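Long-range contacts in encapsidation protein (Lactococcus phage asccphi28, PDB 7JQP), which probably serves as the ATP-hydrolysing motor subunit that drives the viral genome into the phage capsid, working in a five-chain assembly: residues D42-N47 against R118-F123; G202-H207 against E353-W358; Y296-K301 against Y348-E353. All coordinates share one frame; numbering follows the deposited sequence.

Overall arrangement
Contact 1 lies in the P-loop ATPase fold, where helix 32-46 rests on the large mixed sheet. The start of this helix belongs to the probable Walker A loop, whose backbone amides contact a sulfate, consistent with a nucleotide-phosphate site. Contacts 2 and 3 lie on the opposite side of the chain's centre; the centre of contact 1 is about 36 Å from that of contact 2 and about 45 Å from that of contact 3. Contacts 2 and 3 are neighbours, with centres about 11 Å apart, and both use helix 352-365. Contact 3 ties the start of that helix to the smaller sheet, while contact 2 sets its first turns against the loop after helix 196-201.

Contact 1. Residues D42-N47 against R118-F123; sequences DDLFFN and RCIVYF
Leu44 and Ile120 join two elements of the P-loop ATPase fold: the last turn of helix 32-46, which follows the probable Walker A loop, and strand 118-125 of the large mixed sheet. The helix runs roughly antiparallel to the strand, with 145° between their N-to-C directions and a closest axis approach of 8.9 Å. Leu44 points at the strand, and its side chain meets that of Ile120 at about a right angle, CD2 lying 3.9 Å from Ile120 CB. The same methyl reaches the next residue as well, with Leu44 CD2 4.0 Å from Val121 CG2. Ile120 and Val121 form a classic beta bulge, both facing Ile113 on the adjacent strand. Phe45 leaves the helix on another side, yet its ring returns to the strand, Ile120 CD1 sitting 3.8 Å from CE1 at the ring edge. Phe115 stacks on this ring, and Leu75 of helix 72-79 packs on it too.

The polar part lies at the helix end. Arg118 is extended as far as CD, then turns at chi3 (52°), which swings NE out of line. The edge of its guanidinium faces the helix carbonyls. NH2 makes a nearly straight hydrogen bond to Leu44 O, though its apparent shortness is doubtful at this resolution, and NH1 adds a weak bond of 3.3 Å to the same Leu44 O.

Contact 2. Residues G202-H207 against E353-W358; sequences GYYLTH and ETFLEW
Tyr204 and Phe355 meet with their side chains crossing at about a right angle, Tyr204 from the loop after helix 196-201 and Phe355 from helix 352-365. Each has CG anti to its own backbone N (chi1 173° in Tyr204, 165° in Phe355), and in each the bond from the backbone to the side chain is directed at the other segment. The closest atoms are Tyr204 CD1 and Phe355 CD2, 3.9 Å apart. Phe355 CD2 lies at the edge of the tyrosine ring, close to its plane. Beyond this contact, Phe355 makes an edge-to-face pair with His349 and also meets the ring of Phe194, while Tyr204 packs on Thr261 and Pro262.

Leu356 lies one residue further along the helix and spreads its two methyls over the loop backbone. Leu356 CD1 lies 3.3 Å from Gly202 O and also touches Tyr204 CB. The other methyl, Leu356 CD2, is 3.6 Å from Tyr203 O. One branch therefore touches both a carbonyl and the root of the tyrosine, and the other rests on the next peptide. Tyr203 points away from the helix; its side chain packs on Phe224 of strand 221-225, and its OH is hydrogen-bonded to Asp209. No hydrogen bond links the two segments: the interface is made by apolar side chains against side chains and peptide groups.

Gly202 has positive phi, and the loop backbone that receives Leu356 begins with it. It is the C-prime residue of a Schellman motif, with Tyr203 N bonded to Phe198 O and Gly202 N to Ala199 O. The contact is thus a helix side packed against a Schellman-terminated helix end and the extended loop that follows it.

Contact 3. Residues Y296-K301 against Y348-E353; sequences YYQVYK and YHESPE
Tyr296 and Tyr348 lie side by side, pointing the same way, with ring planes only 25° apart. The rings are slid so far that they barely overlap, their centroids being 5.1 Å apart. Over one face of the Tyr296 ring sits Tyr348 CD2, displaced toward the rim, and Tyr348 CB is 3.7 Å from Tyr296 CD2. In both residues CG is anti to the carbonyl carbon (chi1 -64° and -74°), which starts the two rings in matching directions from neighbouring strands. Tyr296 does stack with Tyr267.

The other face of the sheet carries Tyr297 and His349, again side by side but with rings inclined obliquely to one another. Here the imidazole lies against the base of the tyrosine, His349 ND1 being 3.7 Å from Tyr297 CB. The Tyr297 hydroxyl is held further off by Tyr338 O, and Trp358 of helix 352-365 meets the Tyr297 ring.

Between these faces the backbones pair in parallel. Tyr297 N donates a nearly straight hydrogen bond of 2.7 Å to Tyr348 O. Glu350 N returns a weak one, 3.4 Å long, to Tyr297 O. Beyond it, the Glu350 side chain is extended past CG and runs obliquely across Gln298, with OE2 3.3 Å from Gln298 CB.

After Glu350 the chain leaves the sheet, and Ser351 takes the N-cap position of helix 352-365. Two bridges thus make 348-349 a short parallel edge strand of the six-stranded mixed sheet, followed after two residues by a helix that packs back on strand 293-300.

Contact 1. Residues D42-N47 against R118-F123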
loop_
_atom_site.group_PDB
_atom_site.type_symbol
_atom_site.label_atom_id
_atom_site.label_comp_id
_atom_site.label_asym_id
_atom_site.label_seq_id
_atom_site.Cartn_x
_atom_site.Cartn_y
_atom_site.Cartn_z
ATOM N N ASP A 42 26.191 26.285 -9.222
ATOM C CA ASP A 42 26.414 27.687 -9.560
ATOM C C ASP A 42 25.302 28.210 -10.460
ATOM O O ASP A 42 24.823 29.337 -10.283
ATOM C CB ASP A 42 27.775 27.858 -10.234
ATOM C CG ASP A 42 28.276 29.287 -10.179
ATOM O OD1 ASP A 42 28.698 29.728 -9.089
ATOM O OD2 ASP A 42 28.245 29.967 -11.227
ATOM N N ASP A 43 24.869 27.398 -11.425
ATOM C CA ASP A 43 23.771 27.803 -12.295
ATOM C C ASP A 43 22.447 27.811 -11.542
ATOM O O ASP A 43 21.669 28.766 -11.646
ATOM C CB ASP A 43 23.696 26.869 -13.505
ATOM C CG ASP A 43 24.937 26.942 -14.369
ATOM O OD1 ASP A 43 26.053 26.879 -13.811
ATOM O OD2 ASP A 43 24.798 27.048 -15.605
ATOM N N LEU A 44 22.172 26.759 -10.768
ATOM C CA LEU A 44 20.884 26.685 -10.091
ATOM C C LEU A 44 20.755 27.790 -9.048
ATOM O O LEU A 44 19.688 28.398 -8.904
ATOM C CB LEU A 44 20.699 25.326 -9.418
ATOM C CG LEU A 44 20.485 24.085 -10.281
ATOM C CD1 LEU A 44 21.775 23.730 -11.004
ATOM C CD2 LEU A 44 19.985 22.917 -9.458
ATOM N N PHE A 45 21.835 28.057 -8.304
ATOM C CA PHE A 45 21.744 29.025 -7.216
ATOM C C PHE A 45 21.613 30.452 -7.748
ATOM O O PHE A 45 20.806 31.234 -7.232
ATOM C CB PHE A 45 22.945 28.912 -6.271
ATOM C CG PHE A 45 22.945 27.663 -5.411
ATOM C CD1 PHE A 45 21.929 26.724 -5.507
ATOM C CD2 PHE A 45 23.936 27.464 -4.463
ATOM C CE1 PHE A 45 21.930 25.589 -4.712
ATOM C CE2 PHE A 45 23.937 26.337 -3.659
ATOM C CZ PHE A 45 22.932 25.401 -3.782
ATOM N N PHE A 46 22.388 30.817 -8.778
ATOM C CA PHE A 46 22.481 32.210 -9.190
ATOM C C PHE A 46 22.106 32.503 -10.639
ATOM O O PHE A 46 22.007 33.684 -10.996
ATOM C CB PHE A 46 23.907 32.735 -8.951
ATOM C CG PHE A 46 24.486 32.327 -7.630
ATOM C CD1 PHE A 46 24.004 32.869 -6.452
ATOM C CD2 PHE A 46 25.508 31.393 -7.567
ATOM C CE1 PHE A 46 24.531 32.490 -5.232
ATOM C CE2 PHE A 46 26.040 31.011 -6.350
ATOM C CZ PHE A 46 25.552 31.561 -5.181
ATOM N N ASN A 47 21.900 31.495 -11.484
ATOM C CA ASN A 47 21.553 31.730 -12.881
ATOM C C ASN A 47 20.074 31.512 -13.183
ATOM O O ASN A 47 19.687 31.508 -14.357
ATOM C CB ASN A 47 22.404 30.843 -13.797
ATOM C CG ASN A 47 23.859 31.270 -13.838
ATOM O OD1 ASN A 47 24.201 32.393 -13.462
ATOM N ND2 ASN A 47 24.727 30.375 -14.295
ATOM N N ARG A 118 12.871 29.313 -4.375
ATOM C CA ARG A 118 12.765 29.021 -5.798
ATOM C C ARG A 118 13.156 27.572 -6.038
ATOM O O ARG A 118 14.256 27.152 -5.663
ATOM C CB ARG A 118 13.650 29.954 -6.630
ATOM C CG ARG A 118 13.559 29.706 -8.130
ATOM C CD ARG A 118 14.419 30.690 -8.904
ATOM N NE ARG A 118 15.788 30.714 -8.397
ATOM C CZ ARG A 118 16.770 29.933 -8.837
ATOM N NH1 ARG A 118 16.550 29.055 -9.807
ATOM N NH2 ARG A 118 17.980 30.033 -8.303
ATOM N N CYS A 119 12.264 26.817 -6.673
ATOM C CA CYS A 119 12.541 25.417 -6.956
ATOM C C CYS A 119 13.735 25.295 -7.891
ATOM O O CYS A 119 13.763 25.903 -8.965
ATOM C CB CYS A 119 11.316 24.755 -7.586
ATOM S SG CYS A 119 11.558 23.019 -8.015
ATOM N N ILE A 120 14.720 24.502 -7.477
ATOM C CA ILE A 120 15.911 24.277 -8.283
ATOM C C ILE A 120 16.051 22.834 -8.739
ATOM O O ILE A 120 16.810 22.573 -9.686
ATOM C CB ILE A 120 17.182 24.714 -7.524
ATOM C CG1 ILE A 120 17.199 24.092 -6.125
ATOM C CG2 ILE A 120 17.259 26.231 -7.447
ATOM C CD1 ILE A 120 18.576 24.036 -5.496
ATOM N N VAL A 121 15.358 21.885 -8.118
ATOM C CA VAL A 121 15.412 20.486 -8.522
ATOM C C VAL A 121 14.004 19.914 -8.534
ATOM O O VAL A 121 13.219 20.139 -7.606
ATOM C CB VAL A 121 16.332 19.664 -7.597
ATOM C CG1 VAL A 121 16.403 18.220 -8.068
ATOM C CG2 VAL A 121 17.729 20.274 -7.564
ATOM N N TYR A 122 13.689 19.181 -9.599
ATOM C CA TYR A 122 12.436 18.457 -9.740
ATOM C C TYR A 122 12.751 16.967 -9.791
ATOM O O TYR A 122 13.693 16.549 -10.472
ATOM C CB TYR A 122 11.670 18.813 -11.023
ATOM C CG TYR A 122 11.165 20.229 -11.174
ATOM C CD1 TYR A 122 12.002 21.244 -11.610
ATOM C CD2 TYR A 122 9.828 20.537 -10.941
ATOM C CE1 TYR A 122 11.534 22.534 -11.773
ATOM C CE2 TYR A 122 9.351 21.822 -11.103
ATOM C CZ TYR A 122 10.207 22.817 -11.521
ATOM O OH TYR A 122 9.733 24.099 -11.685
ATOM N N PHE A 123 11.968 16.168 -9.078
ATOM C CA PHE A 123 12.090 14.717 -9.109
ATOM C C PHE A 123 10.921 14.143 -9.896
ATOM O O PHE A 123 9.759 14.421 -9.586
ATOM C CB PHE A 123 12.141 14.156 -7.686
ATOM C CG PHE A 123 13.368 14.585 -6.920
ATOM C CD1 PHE A 123 14.556 13.883 -7.036
ATOM C CD2 PHE A 123 13.336 15.703 -6.103
ATOM C CE1 PHE A 123 15.685 14.280 -6.342
ATOM C CE2 PHE A 123 14.462 16.104 -5.408
ATOM C CZ PHE A 123 15.639 15.392 -5.529
#

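Contact 2. Residues G202-H207 against E353-W358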
loop_
_atom_site.group_PDB
_atom_site.type_symbol
_atom_site.label_atom_id
_atom_site.label_comp_id
_atom_site.label_asym_id
_atom_site.label_seq_id
_atom_site.Cartn_x
_atom_site.Cartn_y
_atom_site.Cartn_z
ATOM N N GLY A 202 21.373 4.758 -30.329
ATOM C CA GLY A 202 22.110 4.201 -31.437
ATOM C C GLY A 202 23.494 3.722 -31.084
ATOM O O GLY A 202 24.302 3.490 -31.993
ATOM N N TYR A 203 23.798 3.578 -29.797
ATOM C CA TYR A 203 25.128 3.206 -29.350
ATOM C C TYR A 203 25.210 1.701 -29.129
ATOM O O TYR A 203 24.375 1.123 -28.426
ATOM C CB TYR A 203 25.505 3.929 -28.058
ATOM C CG TYR A 203 26.915 3.602 -27.641
ATOM C CD1 TYR A 203 27.986 4.061 -28.394
ATOM C CD2 TYR A 203 27.183 2.816 -26.529
ATOM C CE1 TYR A 203 29.280 3.767 -28.048
ATOM C CE2 TYR A 203 28.485 2.515 -26.173
ATOM C CZ TYR A 203 29.528 2.994 -26.938
ATOM O OH TYR A 203 30.829 2.703 -26.600
ATOM N N TYR A 204 26.221 1.079 -29.729
ATOM C CA TYR A 204 26.545 -0.327 -29.518
ATOM C C TYR A 204 27.772 -0.398 -28.618
ATOM O O TYR A 204 28.816 0.172 -28.947
ATOM C CB TYR A 204 26.802 -1.015 -30.859
ATOM C CG TYR A 204 27.318 -2.430 -30.767
ATOM C CD1 TYR A 204 26.462 -3.491 -30.507
ATOM C CD2 TYR A 204 28.665 -2.706 -30.955
ATOM C CE1 TYR A 204 26.934 -4.786 -30.430
ATOM C CE2 TYR A 204 29.145 -3.995 -30.879
ATOM C CZ TYR A 204 28.279 -5.032 -30.615
ATOM O OH TYR A 204 28.762 -6.316 -30.543
ATOM N N LEU A 205 27.641 -1.072 -27.479
ATOM C CA LEU A 205 28.722 -1.114 -26.500
ATOM C C LEU A 205 29.726 -2.194 -26.877
ATOM O O LEU A 205 29.364 -3.360 -27.055
ATOM C CB LEU A 205 28.160 -1.359 -25.099
ATOM C CG LEU A 205 29.164 -1.507 -23.957
ATOM C CD1 LEU A 205 29.955 -0.227 -23.778
ATOM C CD2 LEU A 205 28.444 -1.855 -22.656
ATOM N N THR A 206 30.990 -1.800 -26.999
ATOM C CA THR A 206 32.069 -2.701 -27.376
ATOM C C THR A 206 33.260 -2.454 -26.460
ATOM O O THR A 206 33.477 -1.336 -25.986
ATOM C CB THR A 206 32.470 -2.514 -28.850
ATOM O OG1 THR A 206 33.625 -3.310 -29.143
ATOM C CG2 THR A 206 32.768 -1.055 -29.153
ATOM N N HIS A 207 34.019 -3.521 -26.199
ATOM C CA HIS A 207 35.155 -3.415 -25.290
ATOM C C HIS A 207 36.198 -2.422 -25.786
ATOM O O HIS A 207 36.879 -1.785 -24.973
ATOM C CB HIS A 207 35.790 -4.789 -25.086
ATOM C CG HIS A 207 35.076 -5.639 -24.084
ATOM N ND1 HIS A 207 35.032 -5.327 -22.742
ATOM C CD2 HIS A 207 34.376 -6.790 -24.225
ATOM C CE1 HIS A 207 34.338 -6.249 -22.100
ATOM N NE2 HIS A 207 33.928 -7.147 -22.977
ATOM N N GLU A 353 25.097 -2.809 -36.659
ATOM C CA GLU A 353 24.172 -1.804 -37.169
ATOM C C GLU A 353 22.761 -2.372 -37.264
ATOM O O GLU A 353 21.796 -1.741 -36.821
ATOM C CB GLU A 353 24.641 -1.293 -38.532
ATOM C CG GLU A 353 23.758 -0.193 -39.108
ATOM C CD GLU A 353 24.363 0.477 -40.327
ATOM O OE1 GLU A 353 24.870 -0.238 -41.216
ATOM O OE2 GLU A 353 24.342 1.725 -40.390
ATOM N N THR A 354 22.625 -3.582 -37.818
ATOM C CA THR A 354 21.309 -4.204 -37.909
ATOM C C THR A 354 20.747 -4.509 -36.527
ATOM O O THR A 354 19.542 -4.363 -36.294
ATOM C CB THR A 354 21.379 -5.486 -38.741
ATOM O OG1 THR A 354 22.548 -6.233 -38.383
ATOM C CG2 THR A 354 21.423 -5.162 -40.222
ATOM N N PHE A 355 21.608 -4.945 -35.603
ATOM C CA PHE A 355 21.162 -5.232 -34.242
ATOM C C PHE A 355 20.535 -4.002 -33.601
ATOM O O PHE A 355 19.532 -4.107 -32.886
ATOM C CB PHE A 355 22.343 -5.760 -33.415
ATOM C CG PHE A 355 22.103 -5.751 -31.932
ATOM C CD1 PHE A 355 21.171 -6.597 -31.358
ATOM C CD2 PHE A 355 22.835 -4.911 -31.107
ATOM C CE1 PHE A 355 20.950 -6.580 -29.992
ATOM C CE2 PHE A 355 22.624 -4.897 -29.743
ATOM C CZ PHE A 355 21.681 -5.733 -29.185
ATOM N N LEU A 356 21.104 -2.823 -33.856
ATOM C CA LEU A 356 20.547 -1.594 -33.299
ATOM C C LEU A 356 19.217 -1.242 -33.955
ATOM O O LEU A 356 18.301 -0.753 -33.282
ATOM C CB LEU A 356 21.560 -0.461 -33.452
ATOM C CG LEU A 356 22.758 -0.553 -32.507
ATOM C CD1 LEU A 356 23.890 0.337 -32.968
ATOM C CD2 LEU A 356 22.335 -0.146 -31.095
ATOM N N GLU A 357 19.089 -1.478 -35.264
ATOM C CA GLU A 357 17.801 -1.274 -35.919
ATOM C C GLU A 357 16.759 -2.240 -35.367
ATOM O O GLU A 357 15.616 -1.850 -35.096
ATOM C CB GLU A 357 17.922 -1.461 -37.433
ATOM C CG GLU A 357 19.084 -0.747 -38.102
ATOM C CD GLU A 357 18.814 0.722 -38.357
ATOM O OE1 GLU A 357 18.065 1.336 -37.567
ATOM O OE2 GLU A 357 19.348 1.258 -39.352
ATOM N N TRP A 358 17.138 -3.513 -35.202
ATOM C CA TRP A 358 16.207 -4.491 -34.653
ATOM C C TRP A 358 15.837 -4.156 -33.215
ATOM O O TRP A 358 14.695 -4.385 -32.800
ATOM C CB TRP A 358 16.802 -5.897 -34.733
ATOM C CG TRP A 358 16.295 -6.689 -35.907
ATOM C CD1 TRP A 358 16.955 -6.959 -37.072
ATOM C CD2 TRP A 358 14.993 -7.267 -36.041
ATOM N NE1 TRP A 358 16.150 -7.695 -37.910
ATOM C CE2 TRP A 358 14.938 -7.892 -37.301
ATOM C CE3 TRP A 358 13.869 -7.322 -35.211
ATOM C CZ2 TRP A 358 13.804 -8.566 -37.750
ATOM C CZ3 TRP A 358 12.747 -7.992 -35.658
ATOM C CH2 TRP A 358 12.721 -8.603 -36.915
#

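Contact 3. Residues Y296-K301 against Y348-E353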
loop_
_atom_site.group_PDB
_atom_site.type_symbol
_atom_site.label_atom_id
_atom_site.label_comp_id
_atom_site.label_asym_id
_atom_site.label_seq_id
_atom_site.Cartn_x
_atom_site.Cartn_y
_atom_site.Cartn_z
ATOM N N TYR A 296 17.915 -16.139 -38.003
ATOM C CA TYR A 296 18.725 -15.020 -38.467
ATOM C C TYR A 296 17.838 -13.792 -38.599
ATOM O O TYR A 296 16.768 -13.857 -39.211
ATOM C CB TYR A 296 19.395 -15.306 -39.813
ATOM C CG TYR A 296 20.397 -16.431 -39.800
ATOM C CD1 TYR A 296 19.988 -17.752 -39.709
ATOM C CD2 TYR A 296 21.757 -16.169 -39.889
ATOM C CE1 TYR A 296 20.905 -18.782 -39.707
ATOM C CE2 TYR A 296 22.682 -17.192 -39.891
ATOM C CZ TYR A 296 22.250 -18.498 -39.799
ATOM O OH TYR A 296 23.166 -19.523 -39.795
ATOM N N TYR A 297 18.286 -12.677 -38.034
ATOM C CA TYR A 297 17.571 -11.408 -38.091
ATOM C C TYR A 297 18.288 -10.509 -39.086
ATOM O O TYR A 297 19.475 -10.211 -38.910
ATOM C CB TYR A 297 17.505 -10.759 -36.710
ATOM C CG TYR A 297 16.476 -11.377 -35.791
ATOM C CD1 TYR A 297 16.319 -12.755 -35.717
ATOM C CD2 TYR A 297 15.667 -10.583 -34.991
ATOM C CE1 TYR A 297 15.379 -13.321 -34.882
ATOM C CE2 TYR A 297 14.726 -11.143 -34.148
ATOM C CZ TYR A 297 14.588 -12.513 -34.097
ATOM O OH TYR A 297 13.653 -13.079 -33.261
ATOM N N GLN A 298 17.570 -10.074 -40.121
ATOM C CA GLN A 298 18.176 -9.345 -41.224
ATOM C C GLN A 298 17.386 -8.077 -41.521
ATOM O O GLN A 298 16.221 -7.935 -41.140
ATOM C CB GLN A 298 18.255 -10.206 -42.500
ATOM C CG GLN A 298 18.582 -11.670 -42.267
ATOM C CD GLN A 298 18.100 -12.557 -43.405
ATOM O OE1 GLN A 298 17.099 -12.259 -44.059
ATOM N NE2 GLN A 298 18.815 -13.648 -43.651
ATOM N N VAL A 299 18.049 -7.160 -42.226
ATOM C CA VAL A 299 17.463 -5.898 -42.663
ATOM C C VAL A 299 17.660 -5.777 -44.166
ATOM O O VAL A 299 18.766 -5.999 -44.670
ATOM C CB VAL A 299 18.102 -4.696 -41.940
ATOM C CG1 VAL A 299 17.386 -3.408 -42.307
ATOM C CG2 VAL A 299 18.090 -4.925 -40.434
ATOM N N TYR A 300 16.590 -5.438 -44.882
ATOM C CA TYR A 300 16.631 -5.257 -46.327
ATOM C C TYR A 300 16.225 -3.829 -46.664
ATOM O O TYR A 300 15.156 -3.367 -46.252
ATOM C CB TYR A 300 15.707 -6.256 -47.030
ATOM C CG TYR A 300 16.128 -7.696 -46.849
ATOM C CD1 TYR A 300 15.651 -8.447 -45.784
ATOM C CD2 TYR A 300 17.004 -8.304 -47.739
ATOM C CE1 TYR A 300 16.033 -9.764 -45.609
ATOM C CE2 TYR A 300 17.392 -9.621 -47.572
ATOM C CZ TYR A 300 16.905 -10.346 -46.504
ATOM O OH TYR A 300 17.290 -11.656 -46.337
ATOM N N LYS A 301 17.086 -3.132 -47.412
ATOM C CA LYS A 301 16.800 -1.748 -47.778
ATOM C C LYS A 301 15.639 -1.659 -48.763
ATOM O O LYS A 301 14.839 -0.718 -48.700
ATOM C CB LYS A 301 18.050 -1.089 -48.359
ATOM C CG LYS A 301 19.054 -0.640 -47.302
ATOM C CD LYS A 301 20.266 0.045 -47.922
ATOM C CE LYS A 301 21.076 0.794 -46.871
ATOM N NZ LYS A 301 22.082 1.711 -47.480
ATOM N N TYR A 348 20.867 -14.829 -34.585
ATOM C CA TYR A 348 22.012 -14.273 -35.293
ATOM C C TYR A 348 21.617 -12.943 -35.927
ATOM O O TYR A 348 20.591 -12.857 -36.609
ATOM C CB TYR A 348 22.520 -15.219 -36.386
ATOM C CG TYR A 348 23.286 -16.431 -35.903
ATOM C CD1 TYR A 348 24.581 -16.306 -35.419
ATOM C CD2 TYR A 348 22.729 -17.701 -35.963
ATOM C CE1 TYR A 348 25.293 -17.406 -34.989
ATOM C CE2 TYR A 348 23.433 -18.809 -35.532
ATOM C CZ TYR A 348 24.718 -18.656 -35.052
ATOM O OH TYR A 348 25.430 -19.750 -34.615
ATOM N N HIS A 349 22.441 -11.919 -35.715
ATOM C CA HIS A 349 22.228 -10.595 -36.285
ATOM C C HIS A 349 23.276 -10.336 -37.361
ATOM O O HIS A 349 24.445 -10.694 -37.200
ATOM C CB HIS A 349 22.293 -9.511 -35.206
ATOM C CG HIS A 349 21.090 -9.479 -34.317
ATOM N ND1 HIS A 349 19.919 -8.847 -34.677
ATOM C CD2 HIS A 349 20.875 -9.992 -33.082
ATOM C CE1 HIS A 349 19.032 -8.982 -33.708
ATOM N NE2 HIS A 349 19.588 -9.670 -32.728
ATOM N N GLU A 350 22.850 -9.726 -38.468
ATOM C CA GLU A 350 23.766 -9.524 -39.587
ATOM C C GLU A 350 24.982 -8.700 -39.173
ATOM O O GLU A 350 26.119 -9.041 -39.523
ATOM C CB GLU A 350 23.033 -8.860 -40.753
ATOM C CG GLU A 350 22.218 -9.833 -41.597
ATOM C CD GLU A 350 21.643 -9.190 -42.843
ATOM O OE1 GLU A 350 21.544 -7.945 -42.883
ATOM O OE2 GLU A 350 21.297 -9.931 -43.787
ATOM N N SER A 351 24.770 -7.619 -38.430
ATOM C CA SER A 351 25.866 -6.766 -37.988
ATOM C C SER A 351 25.384 -5.946 -36.803
ATOM O O SER A 351 24.178 -5.897 -36.518
ATOM C CB SER A 351 26.358 -5.848 -39.121
ATOM O OG SER A 351 25.277 -5.156 -39.723
ATOM N N PRO A 352 26.299 -5.290 -36.085
ATOM C CA PRO A 352 25.858 -4.418 -34.984
ATOM C C PRO A 352 24.917 -3.325 -35.442
ATOM O O PRO A 352 24.019 -2.936 -34.684
ATOM C CB PRO A 352 27.179 -3.852 -34.442
ATOM C CG PRO A 352 28.194 -4.907 -34.792
ATOM C CD PRO A 352 27.769 -5.347 -36.177
ATOM N N GLU A 353 25.097 -2.809 -36.659
ATOM C CA GLU A 353 24.172 -1.804 -37.169
ATOM C C GLU A 353 22.761 -2.372 -37.264
ATOM O O GLU A 353 21.796 -1.741 -36.821
ATOM C CB GLU A 353 24.641 -1.293 -38.532
ATOM C CG GLU A 353 23.758 -0.193 -39.108
ATOM C CD GLU A 353 24.363 0.477 -40.327
ATOM O OE1 GLU A 353 24.870 -0.238 -41.216
ATOM O OE2 GLU A 353 24.342 1.725 -40.390
#